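Local coordinates for centrosomal protein of 104 kDa (Homo sapiens, PDB 5LPI), which is required for ciliogenesis and for structural integrity at the ciliary tip, and is represented here by its zinc finger array, at residues L37-C42 with V48-S53; E56-E61 with D66-C71; Y72-A77 with P84-H89; P105-N110 with K119-G124. All coordinates share one frame; numbering follows the deposited sequence.

Contact 1 of 4, residues L37-C42 with V48-S53. With ZN (zinc ion), chain F.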
loop_
_atom_site.group_PDB
_atom_site.type_symbol
_atom_site.label_atom_id
_atom_site.label_comp_id
_atom_site.label_asym_id
_atom_site.label_seq_id
_atom_site.Cartn_x
_atom_site.Cartn_y
_atom_site.Cartn_z
ATOM N N LEU A 37 -4.786 8.349 3.076
ATOM C CA LEU A 37 -4.087 8.254 1.795
ATOM C C LEU A 37 -3.114 7.082 1.735
ATOM O O LEU A 37 -2.705 6.689 0.638
ATOM C CB LEU A 37 -3.332 9.561 1.505
ATOM C CG LEU A 37 -4.209 10.805 1.336
ATOM C CD1 LEU A 37 -3.367 12.043 1.118
ATOM C CD2 LEU A 37 -5.192 10.621 0.195
ATOM N N MET A 38 -2.725 6.517 2.871
ATOM C CA MET A 38 -1.767 5.419 2.884
ATOM C C MET A 38 -2.426 4.056 2.740
ATOM O O MET A 38 -1.723 3.041 2.588
ATOM C CB MET A 38 -0.949 5.460 4.171
ATOM C CG MET A 38 -0.193 6.769 4.372
ATOM S SD MET A 38 1.090 7.019 3.116
ATOM C CE MET A 38 2.077 5.551 3.420
ATOM N N LEU A 39 -3.747 4.006 2.772
ATOM C CA LEU A 39 -4.480 2.756 2.734
ATOM C C LEU A 39 -5.344 2.700 1.483
ATOM O O LEU A 39 -5.627 3.718 0.840
ATOM C CB LEU A 39 -5.365 2.603 3.985
ATOM C CG LEU A 39 -4.702 2.890 5.327
ATOM C CD1 LEU A 39 -5.746 2.806 6.455
ATOM C CD2 LEU A 39 -3.531 1.937 5.600
ATOM N N THR A 40 -5.761 1.482 1.154
ATOM C CA THR A 40 -6.672 1.245 0.051
ATOM C C THR A 40 -7.623 0.127 0.457
ATOM O O THR A 40 -7.321 -0.675 1.343
ATOM C CB THR A 40 -5.897 0.893 -1.234
ATOM O OG1 THR A 40 -6.803 0.855 -2.327
ATOM C CG2 THR A 40 -5.229 -0.475 -1.123
ATOM N N ARG A 41 -8.792 0.086 -0.174
ATOM C CA ARG A 41 -9.673 -1.068 -0.042
ATOM C C ARG A 41 -9.294 -2.101 -1.086
ATOM O O ARG A 41 -9.325 -1.807 -2.281
ATOM C CB ARG A 41 -11.139 -0.694 -0.255
ATOM C CG ARG A 41 -11.860 -0.154 0.920
ATOM C CD ARG A 41 -13.298 0.177 0.505
ATOM N NE ARG A 41 -13.707 1.432 1.101
ATOM C CZ ARG A 41 -14.760 2.136 0.720
ATOM N NH1 ARG A 41 -15.530 1.703 -0.273
ATOM N NH2 ARG A 41 -15.027 3.268 1.334
ATOM N N CYS A 42 -9.012 -3.325 -0.655
ATOM C CA CYS A 42 -8.764 -4.381 -1.636
ATOM C C CYS A 42 -10.031 -4.655 -2.439
ATOM O O CYS A 42 -11.072 -4.994 -1.866
ATOM C CB CYS A 42 -8.296 -5.657 -0.945
ATOM S SG CYS A 42 -7.997 -6.970 -2.130
ATOM N N VAL A 48 -9.622 -3.284 4.079
ATOM C CA VAL A 48 -8.662 -2.178 3.999
ATOM C C VAL A 48 -7.259 -2.733 4.208
ATOM O O VAL A 48 -7.016 -3.495 5.150
ATOM C CB VAL A 48 -8.978 -1.088 5.037
ATOM C CG1 VAL A 48 -7.982 0.091 4.891
ATOM C CG2 VAL A 48 -10.393 -0.577 4.856
ATOM N N VAL A 49 -6.319 -2.330 3.348
ATOM C CA VAL A 49 -4.934 -2.770 3.469
ATOM C C VAL A 49 -4.001 -1.579 3.255
ATOM O O VAL A 49 -4.343 -0.604 2.576
ATOM C CB VAL A 49 -4.581 -3.906 2.472
ATOM C CG1 VAL A 49 -5.549 -5.076 2.600
ATOM C CG2 VAL A 49 -4.565 -3.389 1.068
ATOM N N GLU A 50 -2.819 -1.661 3.858
ATOM C CA GLU A 50 -1.779 -0.681 3.586
ATOM C C GLU A 50 -1.336 -0.812 2.135
ATOM O O GLU A 50 -1.088 -1.922 1.654
ATOM C CB GLU A 50 -0.591 -0.896 4.518
ATOM C CG GLU A 50 -0.865 -0.546 5.968
ATOM C CD GLU A 50 0.341 -0.801 6.866
ATOM O OE1 GLU A 50 0.249 -1.659 7.768
ATOM O OE2 GLU A 50 1.376 -0.143 6.672
ATOM N N ILE A 51 -1.239 0.316 1.434
ATOM C CA ILE A 51 -0.743 0.276 0.061
ATOM C C ILE A 51 0.663 -0.308 0.024
ATOM O O ILE A 51 0.994 -1.107 -0.860
ATOM C CB ILE A 51 -0.804 1.679 -0.571
ATOM C CG1 ILE A 51 -2.267 2.122 -0.703
ATOM C CG2 ILE A 51 -0.117 1.691 -1.951
ATOM C CD1 ILE A 51 -2.429 3.584 -1.031
ATOM N N SER A 52 1.499 0.037 1.006
ATOM C CA SER A 52 2.867 -0.471 1.010
ATOM C C SER A 52 2.934 -1.963 1.302
ATOM O O SER A 52 4.006 -2.559 1.155
ATOM C CB SER A 52 3.721 0.307 2.019
ATOM O OG SER A 52 3.269 0.114 3.349
ATOM N N SER A 53 1.807 -2.576 1.667
ATOM C CA SER A 53 1.709 -4.002 1.953
ATOM C C SER A 53 0.783 -4.720 0.982
ATOM O O SER A 53 0.432 -5.890 1.218
ATOM C CB SER A 53 1.218 -4.214 3.389
ATOM O OG SER A 53 2.194 -3.800 4.330
HETATM ZN ZN ZN F . -7.746 -8.645 -0.532
HETATM O O HOH W 1 0.960 2.269 2.727
#

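Contact 2 of 4, residues E56-E61 with D66-C71. With ZN (zinc ion), chain F; ZN (zinc ion), chain E.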
loop_
_atom_site.group_PDB
_atom_site.type_symbol
_atom_site.label_atom_id
_atom_site.label_comp_id
_atom_site.label_asym_id
_atom_site.label_seq_id
_atom_site.Cartn_x
_atom_site.Cartn_y
_atom_site.Cartn_z
ATOM N N GLU A 56 2.027 -8.016 -0.841
ATOM C CA GLU A 56 2.114 -9.084 0.148
ATOM C C GLU A 56 0.728 -9.533 0.601
ATOM O O GLU A 56 0.502 -10.729 0.826
ATOM C CB GLU A 56 2.946 -8.629 1.344
ATOM C CG GLU A 56 3.007 -9.666 2.459
ATOM C CD GLU A 56 3.936 -9.269 3.592
ATOM O OE1 GLU A 56 5.091 -8.888 3.309
ATOM O OE2 GLU A 56 3.512 -9.337 4.764
ATOM N N HIS A 57 -0.215 -8.589 0.724
ATOM C CA HIS A 57 -1.601 -8.943 1.042
ATOM C C HIS A 57 -2.187 -9.859 -0.019
ATOM O O HIS A 57 -2.721 -10.934 0.285
ATOM C CB HIS A 57 -2.467 -7.678 1.164
ATOM C CG HIS A 57 -3.947 -7.962 1.129
ATOM N ND1 HIS A 57 -4.660 -8.353 2.245
ATOM C CD2 HIS A 57 -4.835 -7.945 0.105
ATOM C CE1 HIS A 57 -5.924 -8.549 1.912
ATOM N NE2 HIS A 57 -6.059 -8.306 0.619
ATOM N N LEU A 58 -2.106 -9.437 -1.282
ATOM C CA LEU A 58 -2.718 -10.191 -2.365
ATOM C C LEU A 58 -2.135 -11.595 -2.468
ATOM O O LEU A 58 -2.849 -12.545 -2.799
ATOM C CB LEU A 58 -2.543 -9.441 -3.692
ATOM C CG LEU A 58 -3.299 -8.109 -3.816
ATOM C CD1 LEU A 58 -2.783 -7.349 -5.049
ATOM C CD2 LEU A 58 -4.833 -8.327 -3.896
ATOM N N LEU A 59 -0.843 -11.746 -2.183
ATOM C CA LEU A 59 -0.197 -13.038 -2.384
ATOM C C LEU A 59 -0.319 -13.974 -1.188
ATOM O O LEU A 59 -0.342 -15.197 -1.373
ATOM C CB LEU A 59 1.285 -12.836 -2.716
ATOM C CG LEU A 59 1.585 -12.139 -4.044
ATOM C CD1 LEU A 59 3.071 -11.840 -4.170
ATOM C CD2 LEU A 59 1.112 -13.003 -5.201
ATOM N N THR A 60 -0.370 -13.447 0.043
ATOM C CA THR A 60 -0.290 -14.302 1.218
ATOM C C THR A 60 -1.433 -14.137 2.218
ATOM O O THR A 60 -1.488 -14.898 3.188
ATOM C CB THR A 60 1.044 -14.079 1.956
ATOM O OG1 THR A 60 1.019 -12.814 2.625
ATOM C CG2 THR A 60 2.211 -14.093 0.985
ATOM N N GLU A 61 -2.336 -13.194 2.021
ATOM C CA GLU A 61 -3.304 -12.928 3.079
ATOM C C GLU A 61 -4.739 -12.826 2.585
ATOM O O GLU A 61 -5.651 -13.313 3.264
ATOM C CB GLU A 61 -2.898 -11.638 3.789
ATOM C CG GLU A 61 -3.799 -11.215 4.916
ATOM C CD GLU A 61 -3.302 -9.951 5.583
ATOM O OE1 GLU A 61 -2.379 -9.314 5.034
ATOM O OE2 GLU A 61 -3.828 -9.598 6.656
ATOM N N ASP A 66 -5.407 -17.268 -3.518
ATOM C CA ASP A 66 -5.142 -18.411 -4.388
ATOM C C ASP A 66 -5.414 -18.102 -5.855
ATOM O O ASP A 66 -5.091 -18.927 -6.709
ATOM C CB ASP A 66 -5.974 -19.629 -3.954
ATOM C CG ASP A 66 -5.642 -20.101 -2.540
ATOM O OD1 ASP A 66 -4.502 -19.900 -2.079
ATOM O OD2 ASP A 66 -6.531 -20.684 -1.888
ATOM N N GLY A 67 -6.009 -16.954 -6.166
ATOM C CA GLY A 67 -6.174 -16.548 -7.544
ATOM C C GLY A 67 -5.055 -15.679 -8.091
ATOM O O GLY A 67 -5.165 -15.202 -9.224
ATOM N N PHE A 68 -3.994 -15.443 -7.316
ATOM C CA PHE A 68 -2.872 -14.613 -7.745
ATOM C C PHE A 68 -1.567 -15.393 -7.728
ATOM O O PHE A 68 -1.381 -16.306 -6.921
ATOM C CB PHE A 68 -2.704 -13.381 -6.849
ATOM C CG PHE A 68 -3.873 -12.449 -6.897
ATOM C CD1 PHE A 68 -4.126 -11.697 -8.030
ATOM C CD2 PHE A 68 -4.732 -12.334 -5.816
ATOM C CE1 PHE A 68 -5.226 -10.823 -8.083
ATOM C CE2 PHE A 68 -5.819 -11.465 -5.857
ATOM C CZ PHE A 68 -6.070 -10.715 -7.001
ATOM N N GLY A 69 -0.648 -14.992 -8.610
ATOM C CA GLY A 69 0.725 -15.436 -8.531
ATOM C C GLY A 69 1.662 -14.251 -8.673
ATOM O O GLY A 69 1.282 -13.182 -9.155
ATOM N N LYS A 70 2.905 -14.457 -8.236
ATOM C CA LYS A 70 3.898 -13.390 -8.202
ATOM C C LYS A 70 4.698 -13.404 -9.495
ATOM O O LYS A 70 5.259 -14.440 -9.869
ATOM C CB LYS A 70 4.833 -13.551 -7.006
ATOM C CG LYS A 70 5.940 -12.506 -6.940
ATOM C CD LYS A 70 6.705 -12.633 -5.638
ATOM C CE LYS A 70 7.694 -11.500 -5.455
ATOM N NZ LYS A 70 8.626 -11.770 -4.323
ATOM N N CYS A 71 4.740 -12.269 -10.186
ATOM C CA CYS A 71 5.660 -12.159 -11.307
ATOM C C CYS A 71 7.063 -11.950 -10.767
ATOM O O CYS A 71 7.322 -10.966 -10.062
ATOM C CB CYS A 71 5.281 -11.015 -12.242
ATOM S SG CYS A 71 6.624 -10.709 -13.455
HETATM ZN ZN ZN F . -7.746 -8.645 -0.532
HETATM ZN ZN ZN E . 5.692 -8.581 -14.059
#

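Contact 3 of 4, residues Y72-A77 with P84-H89. With ZN (zinc ion), chain E.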
loop_
_atom_site.group_PDB
_atom_site.type_symbol
_atom_site.label_atom_id
_atom_site.label_comp_id
_atom_site.label_asym_id
_atom_site.label_seq_id
_atom_site.Cartn_x
_atom_site.Cartn_y
_atom_site.Cartn_z
ATOM N N TYR A 72 7.968 -12.873 -11.098
ATOM C CA TYR A 72 9.337 -12.763 -10.628
ATOM C C TYR A 72 10.070 -11.583 -11.248
ATOM O O TYR A 72 11.128 -11.205 -10.739
ATOM C CB TYR A 72 10.078 -14.075 -10.899
ATOM C CG TYR A 72 9.486 -15.267 -10.165
ATOM C CD1 TYR A 72 8.709 -15.093 -9.021
ATOM C CD2 TYR A 72 9.701 -16.567 -10.616
ATOM C CE1 TYR A 72 8.165 -16.175 -8.351
ATOM C CE2 TYR A 72 9.166 -17.658 -9.948
ATOM C CZ TYR A 72 8.398 -17.456 -8.818
ATOM O OH TYR A 72 7.863 -18.540 -8.157
ATOM N N ARG A 73 9.530 -10.976 -12.308
ATOM C CA ARG A 73 10.163 -9.792 -12.886
ATOM C C ARG A 73 9.825 -8.539 -12.086
ATOM O O ARG A 73 10.721 -7.843 -11.596
ATOM C CB ARG A 73 9.752 -9.631 -14.356
ATOM C CG ARG A 73 10.438 -8.487 -15.113
ATOM C CD ARG A 73 9.969 -8.469 -16.574
ATOM N NE ARG A 73 9.927 -7.130 -17.172
ATOM C CZ ARG A 73 10.879 -6.632 -17.955
ATOM N NH1 ARG A 73 11.951 -7.359 -18.237
ATOM N NH2 ARG A 73 10.754 -5.417 -18.472
ATOM N N CYS A 74 8.537 -8.238 -11.927
ATOM C CA CYS A 74 8.140 -7.014 -11.248
ATOM C C CYS A 74 7.806 -7.209 -9.774
ATOM O O CYS A 74 7.601 -6.212 -9.079
ATOM C CB CYS A 74 6.936 -6.373 -11.951
ATOM S SG CYS A 74 5.481 -7.419 -11.994
ATOM N N SER A 75 7.738 -8.449 -9.287
ATOM C CA SER A 75 7.435 -8.803 -7.897
ATOM C C SER A 75 5.976 -8.570 -7.527
ATOM O O SER A 75 5.607 -8.783 -6.365
ATOM C CB SER A 75 8.312 -8.049 -6.884
ATOM O OG SER A 75 7.859 -6.705 -6.725
ATOM N N GLU A 76 5.133 -8.152 -8.464
ATOM C CA GLU A 76 3.740 -7.864 -8.171
ATOM C C GLU A 76 2.876 -9.119 -8.306
ATOM O O GLU A 76 3.262 -10.114 -8.927
ATOM C CB GLU A 76 3.222 -6.757 -9.092
ATOM C CG GLU A 76 3.960 -5.425 -8.909
ATOM C CD GLU A 76 3.418 -4.302 -9.781
ATOM O OE1 GLU A 76 2.366 -4.492 -10.438
ATOM O OE2 GLU A 76 4.053 -3.223 -9.811
ATOM N N ALA A 77 1.699 -9.059 -7.690
ATOM C CA ALA A 77 0.687 -10.093 -7.857
ATOM C C ALA A 77 -0.056 -9.897 -9.172
ATOM O O ALA A 77 -0.442 -8.779 -9.531
ATOM C CB ALA A 77 -0.315 -10.062 -6.701
ATOM N N PRO A 84 1.193 -16.324 -17.199
ATOM C CA PRO A 84 2.041 -16.706 -18.346
ATOM C C PRO A 84 2.118 -15.630 -19.426
ATOM O O PRO A 84 3.224 -15.272 -19.854
ATOM C CB PRO A 84 1.382 -18.005 -18.840
ATOM C CG PRO A 84 0.785 -18.601 -17.597
ATOM C CD PRO A 84 0.243 -17.406 -16.851
ATOM N N ARG A 85 0.976 -15.095 -19.867
ATOM C CA ARG A 85 0.984 -13.987 -20.825
ATOM C C ARG A 85 1.706 -12.761 -20.259
ATOM O O ARG A 85 2.501 -12.122 -20.960
ATOM C CB ARG A 85 -0.453 -13.641 -21.218
ATOM C CG ARG A 85 -0.622 -12.377 -22.036
ATOM C CD ARG A 85 -2.101 -12.115 -22.369
ATOM N NE ARG A 85 -2.540 -12.885 -23.538
ATOM C CZ ARG A 85 -3.704 -12.718 -24.167
ATOM N NH1 ARG A 85 -4.570 -11.803 -23.747
ATOM N NH2 ARG A 85 -4.006 -13.467 -25.223
ATOM N N HIS A 86 1.442 -12.419 -18.993
ATOM C CA HIS A 86 2.176 -11.326 -18.351
ATOM C C HIS A 86 3.677 -11.554 -18.453
ATOM O O HIS A 86 4.432 -10.663 -18.858
ATOM C CB HIS A 86 1.751 -11.190 -16.880
ATOM C CG HIS A 86 2.486 -10.111 -16.129
ATOM N ND1 HIS A 86 1.928 -8.877 -15.868
ATOM C CD2 HIS A 86 3.729 -10.082 -15.586
ATOM C CE1 HIS A 86 2.795 -8.135 -15.202
ATOM N NE2 HIS A 86 3.899 -8.839 -15.024
ATOM N N ILE A 87 4.121 -12.764 -18.115
ATOM C CA ILE A 87 5.542 -13.094 -18.152
ATOM C C ILE A 87 6.067 -13.056 -19.579
ATOM O O ILE A 87 7.162 -12.539 -19.839
ATOM C CB ILE A 87 5.768 -14.465 -17.487
ATOM C CG1 ILE A 87 5.667 -14.333 -15.962
ATOM C CG2 ILE A 87 7.092 -15.077 -17.907
ATOM C CD1 ILE A 87 5.508 -15.653 -15.255
ATOM N N LYS A 88 5.289 -13.583 -20.527
ATOM C CA LYS A 88 5.723 -13.603 -21.919
ATOM C C LYS A 88 5.845 -12.193 -22.487
ATOM O O LYS A 88 6.803 -11.891 -23.210
ATOM C CB LYS A 88 4.757 -14.446 -22.755
ATOM C CG LYS A 88 5.099 -15.943 -22.788
ATOM C CD LYS A 88 6.426 -16.207 -23.509
ATOM C CE LYS A 88 6.640 -17.693 -23.828
ATOM N NZ LYS A 88 7.387 -18.441 -22.772
ATOM N N HIS A 89 4.911 -11.303 -22.144
ATOM C CA HIS A 89 4.928 -9.959 -22.715
ATOM C C HIS A 89 6.079 -9.100 -22.198
ATOM O O HIS A 89 6.477 -8.154 -22.887
ATOM C CB HIS A 89 3.597 -9.261 -22.458
ATOM C CG HIS A 89 2.526 -9.642 -23.431
ATOM N ND1 HIS A 89 1.514 -8.783 -23.800
ATOM C CD2 HIS A 89 2.313 -10.789 -24.117
ATOM C CE1 HIS A 89 0.722 -9.384 -24.669
ATOM N NE2 HIS A 89 1.184 -10.603 -24.878
HETATM ZN ZN ZN E . 5.692 -8.581 -14.059
#

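Contact 4 of 4, residues P105-N110 with K119-G124. With ZN (zinc ion), chain H.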
loop_
_atom_site.group_PDB
_atom_site.type_symbol
_atom_site.label_atom_id
_atom_site.label_comp_id
_atom_site.label_asym_id
_atom_site.label_seq_id
_atom_site.Cartn_x
_atom_site.Cartn_y
_atom_site.Cartn_z
ATOM N N PRO A 105 2.733 -0.471 -5.766
ATOM C CA PRO A 105 1.896 -1.394 -6.536
ATOM C C PRO A 105 0.798 -0.699 -7.331
ATOM O O PRO A 105 0.132 -1.358 -8.142
ATOM C CB PRO A 105 1.297 -2.290 -5.451
ATOM C CG PRO A 105 1.066 -1.310 -4.299
ATOM C CD PRO A 105 2.319 -0.399 -4.348
ATOM N N LEU A 106 0.580 0.601 -7.121
ATOM C CA LEU A 106 -0.474 1.310 -7.846
ATOM C C LEU A 106 0.034 1.899 -9.160
ATOM O O LEU A 106 -0.639 1.800 -10.189
ATOM C CB LEU A 106 -1.064 2.420 -6.975
ATOM C CG LEU A 106 -1.584 1.992 -5.597
ATOM C CD1 LEU A 106 -2.172 3.197 -4.864
ATOM C CD2 LEU A 106 -2.627 0.853 -5.728
ATOM N N CYS A 107 1.213 2.520 -9.148
ATOM C CA CYS A 107 1.771 3.108 -10.358
ATOM C C CYS A 107 3.008 2.373 -10.857
ATOM O O CYS A 107 3.552 2.746 -11.904
ATOM C CB CYS A 107 2.094 4.598 -10.133
ATOM S SG CYS A 107 3.538 4.910 -9.067
ATOM N N HIS A 108 3.491 1.363 -10.123
ATOM C CA HIS A 108 4.595 0.498 -10.551
ATOM C C HIS A 108 5.952 1.193 -10.571
ATOM O O HIS A 108 6.866 0.727 -11.253
ATOM C CB HIS A 108 4.319 -0.110 -11.930
ATOM C CG HIS A 108 2.919 -0.601 -12.085
ATOM N ND1 HIS A 108 2.446 -1.713 -11.416
ATOM C CD2 HIS A 108 1.874 -0.105 -12.786
ATOM C CE1 HIS A 108 1.176 -1.899 -11.729
ATOM N NE2 HIS A 108 0.801 -0.932 -12.547
ATOM N N GLU A 109 6.133 2.278 -9.821
ATOM C CA GLU A 109 7.426 2.947 -9.769
ATOM C C GLU A 109 8.274 2.395 -8.629
ATOM O O GLU A 109 7.755 2.042 -7.559
ATOM C CB GLU A 109 7.242 4.460 -9.617
ATOM C CG GLU A 109 6.510 5.074 -10.807
ATOM C CD GLU A 109 6.259 6.566 -10.659
ATOM O OE1 GLU A 109 6.659 7.157 -9.621
ATOM O OE2 GLU A 109 5.667 7.143 -11.595
ATOM N N ASN A 110 9.573 2.282 -8.886
ATOM C CA ASN A 110 10.561 2.013 -7.854
ATOM C C ASN A 110 11.140 3.350 -7.406
ATOM O O ASN A 110 11.455 4.211 -8.235
ATOM C CB ASN A 110 11.689 1.098 -8.362
ATOM C CG ASN A 110 11.179 -0.247 -8.921
ATOM O OD1 ASN A 110 10.381 -0.952 -8.290
ATOM N ND2 ASN A 110 11.669 -0.610 -10.105
ATOM N N LYS A 119 5.444 7.779 2.488
ATOM C CA LYS A 119 4.517 8.874 2.750
ATOM C C LYS A 119 4.618 9.951 1.680
ATOM O O LYS A 119 3.597 10.448 1.197
ATOM C CB LYS A 119 4.772 9.470 4.138
ATOM C CG LYS A 119 4.310 8.585 5.290
ATOM C CD LYS A 119 4.310 9.390 6.598
ATOM C CE LYS A 119 3.746 8.588 7.767
ATOM N NZ LYS A 119 4.682 7.514 8.205
ATOM N N ALA A 120 5.842 10.320 1.289
ATOM C CA ALA A 120 5.988 11.379 0.295
ATOM C C ALA A 120 5.435 10.946 -1.061
ATOM O O ALA A 120 4.830 11.751 -1.784
ATOM C CB ALA A 120 7.456 11.791 0.186
ATOM N N HIS A 121 5.629 9.680 -1.425
ATOM C CA HIS A 121 5.082 9.196 -2.689
ATOM C C HIS A 121 3.558 9.201 -2.679
ATOM O O HIS A 121 2.921 9.713 -3.603
ATOM C CB HIS A 121 5.589 7.788 -2.975
ATOM C CG HIS A 121 5.072 7.231 -4.263
ATOM N ND1 HIS A 121 5.604 7.577 -5.486
ATOM C CD2 HIS A 121 4.048 6.385 -4.523
ATOM C CE1 HIS A 121 4.941 6.955 -6.444
ATOM N NE2 HIS A 121 3.997 6.221 -5.885
ATOM N N LEU A 122 2.959 8.637 -1.639
ATOM C CA LEU A 122 1.512 8.425 -1.653
ATOM C C LEU A 122 0.724 9.686 -1.297
ATOM O O LEU A 122 -0.394 9.869 -1.787
ATOM C CB LEU A 122 1.159 7.279 -0.706
ATOM C CG LEU A 122 1.612 5.906 -1.225
ATOM C CD1 LEU A 122 1.349 4.825 -0.190
ATOM C CD2 LEU A 122 0.906 5.561 -2.546
ATOM N N MET A 123 1.290 10.581 -0.487
ATOM C CA MET A 123 0.554 11.747 -0.012
ATOM C C MET A 123 1.084 13.078 -0.508
ATOM O O MET A 123 0.347 14.067 -0.474
ATOM C CB MET A 123 0.564 11.777 1.518
ATOM C CG MET A 123 0.224 10.443 2.088
ATOM S SD MET A 123 -0.253 10.606 3.792
ATOM C CE MET A 123 1.274 10.659 4.627
ATOM N N GLY A 124 2.333 13.136 -0.941
ATOM C CA GLY A 124 2.953 14.399 -1.247
ATOM C C GLY A 124 2.376 14.998 -2.507
ATOM O O GLY A 124 1.565 14.378 -3.206
HETATM ZN ZN ZN H . 2.504 5.168 -6.885
#

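Contact 1 of 4, residues L37-C42 with V48-S53
Met38 O receives two donors, Ile51 N and a water, at the open end of the hairpin, just before strand 39-41 begins. Ile51 N reaches Met38 O at 3.0 Å through a nearly straight N-H (170°), tilted slightly from the carbonyl plane. The water gives a proton to Met38 O at 2.8 Å and accepts one from Ser52 N at 2.9 Å, so two successive amides are satisfied by one carbonyl, one directly and one through solvent. Further along, the antiparallel hydrogen-bonded pair Thr40-Val49 exchanges two bonds, from Thr40 N to Val49 O at 2.9 Å and from Val49 N to Thr40 O at 2.8 Å. Each acceptor also meets a CA-H of the other strand, from Leu39 and Val48 respectively.

Side chains close in around this ladder. Methyls CG2 of Thr40 and CG2 of Val49 lie side by side at 3.7 Å, and Leu39 CB meets Val48 CG1 at 3.7 Å. With CG1 anti to its carbonyl carbon (chi1 -65°), Ile51 reaches along the backbone of residues 37-39 and brings CD1 to 3.5 Å from Leu37 O. With an alanine here, the CG1-CD1 arm would be gone, and a gap is likely to open beside the Leu37 and Leu39 carbonyls.

Arg41 turns outward to Trp33, bonding its carbonyl through NE and meeting its ring by a cation-pi contact. Cys42 leaves the strand to bind zinc with Cys45, His57 and Cys62. Three direct amide bonds thus set the register of the hairpin that delivers this metal ligand, and the water extends the pairing to Ser52 N.

Contact 2 of 4, residues E56-E61 with D66-C71
Leu59 meets the strand 68-70 with both of its methyls, and neighbouring Leu58 meets the ring of Phe68, a join made by apolar side chains between the last turn of helix 54-60 and the strand, without hydrogen bonds between the two segments. Leu59 holds CG anti to its carbonyl carbon (chi1 -66°), which swings the fork over to the strand although its CB does not point there. Leu59 CD2 then rests 3.7 Å from Gly69 C, and Leu59 CD1 lies 3.8 Å from Lys70 CB. The Lys70 chain is extended and crosses Leu59 at about a right angle, offering CB, CG and CD to CD1. A serine in place of Leu59 would probably leave the backbone of Gly69 and the aliphatic part of Lys70 without their apolar cover.

Phe68 points its CB at the helix, and a chi1 of -63° turns one ring face to Leu58. Leu58 CB sits over that face, and Leu58 CD2 comes within 3.8 Å of Phe68 CE2 as the two side chains cross. Phe68 CD2 also lies 3.6 Å from Leu58 O, a buried carbonyl oxygen without a partner in the model.

Beyond these residues, Phe68 stacks on Phe79 and meets His44 edge to face, while Ala77 of strand 77-79 touches Leu58, Leu59 and Phe68. The helix, which supplies His57 to one zinc, is thereby packed against the hairpin of strands 68-70 and 77-79, whose first strand leads into Cys71 of the next zinc site.

Contact 3 of 4, residues Y72-A77 with P84-H89
Cys74 SG and His86 NE2 are the pair that brings the loop 72-77 up to helix 83-89, and they do so by holding one zinc ion between them. The metal lies 2.4 Å from Cys74 SG and 2.0 Å from His86 NE2, and the two ligands subtend about 113° at it, close to tetrahedral. Cys74 SG and His86 NE2 stand 3.7 Å apart, the sulfur approaching the imidazole obliquely. His86 has CG anti to its backbone N (chi1 178°), which carries the ring from the helix to the metal. Cys74 uses the rotamer with SG between its backbone N and carbonyl carbon (chi1 60°), and there the sulfur also accepts a weak bond from Glu76 N at 3.6 Å.

Away from the metal the two segments hardly meet: they bury just 81 Å² in all, nearly three quarters of it on these two ligands. Tyr72 and Arg73, and Ile87 on the helix, are exposed, and Ile87 CD1 stays 5.6 Å from Tyr72 N. The polar ends of the loop turn to other parts of the chain. Arg73 NH2 bonds to Cys92 O, and Glu76 OE2 forms a salt bridge with Arg103 NE and a hydrogen bond with His108 ND1.

Cys71 and Cys92 complete this site of three cysteines and one histidine. The CxxC turn, Cys71 to Cys74, lies between strands 68-70 and 77-79, helix 83-89 follows the second strand, and Arg73 and Ser75 pack on Pro94 and Ala95 of the loop beyond that helix.

Contact 4 of 4, residues P105-N110 with K119-G124
His121 NE2 and Cys107 SG are two of the four ligands that grip one zinc ion, His121 NE2 coordinating it at 2.1 Å and Cys107 SG at 2.4 Å. The angle between them at the metal is about 100°, and Cys107 SG and His121 NE2 are only 3.5 Å apart. Cys107 SG lies at the edge of the imidazole, in its plane, and is almost as near to CE1 as to NE2. CB of Cys107 points toward the helix, and a chi1 of 72° sets the sulfur between the backbone N and the carbonyl carbon.

Cys104 and Cys128 complete the site of three cysteines and one histidine. Two short strands, 102-103 and 110-111, joined by the CxxC turn and followed by helix 115-123, form a zinc-stabilised beta-beta-alpha unit, as in C2H2-type zinc fingers.

Glu109, extended beyond CG, crosses the histidine obliquely and brings OE1 to 3.6 Å from His121 CE1, near the ring plane. Its carboxylate is turned 68° from that plane, and this negative group would be expected to favour positive polarisation of the ring C-H. Pro105 and Leu106 pack on Leu54 of helix 54-60.

The four contacts come one after another along the chain, without overlap, and step through the last three of its four zinc sites. Contacts 1 and 2 share the zinc of Cys42 and His57, and strand 48-50 is followed, after a short 3-10 turn, by helix 54-60. Contacts 2 and 3 share the zinc of Cys71 and His86, with centres about 13 Å apart. Contact 4 folds back on the array: its centre lies about 12 Å from that of contact 1, where Met123 and Leu122 meet Leu37 and Met38, and it reaches contact 3 through His108 and Glu76. These three fingers thus pack against one another, rather than standing as separate units.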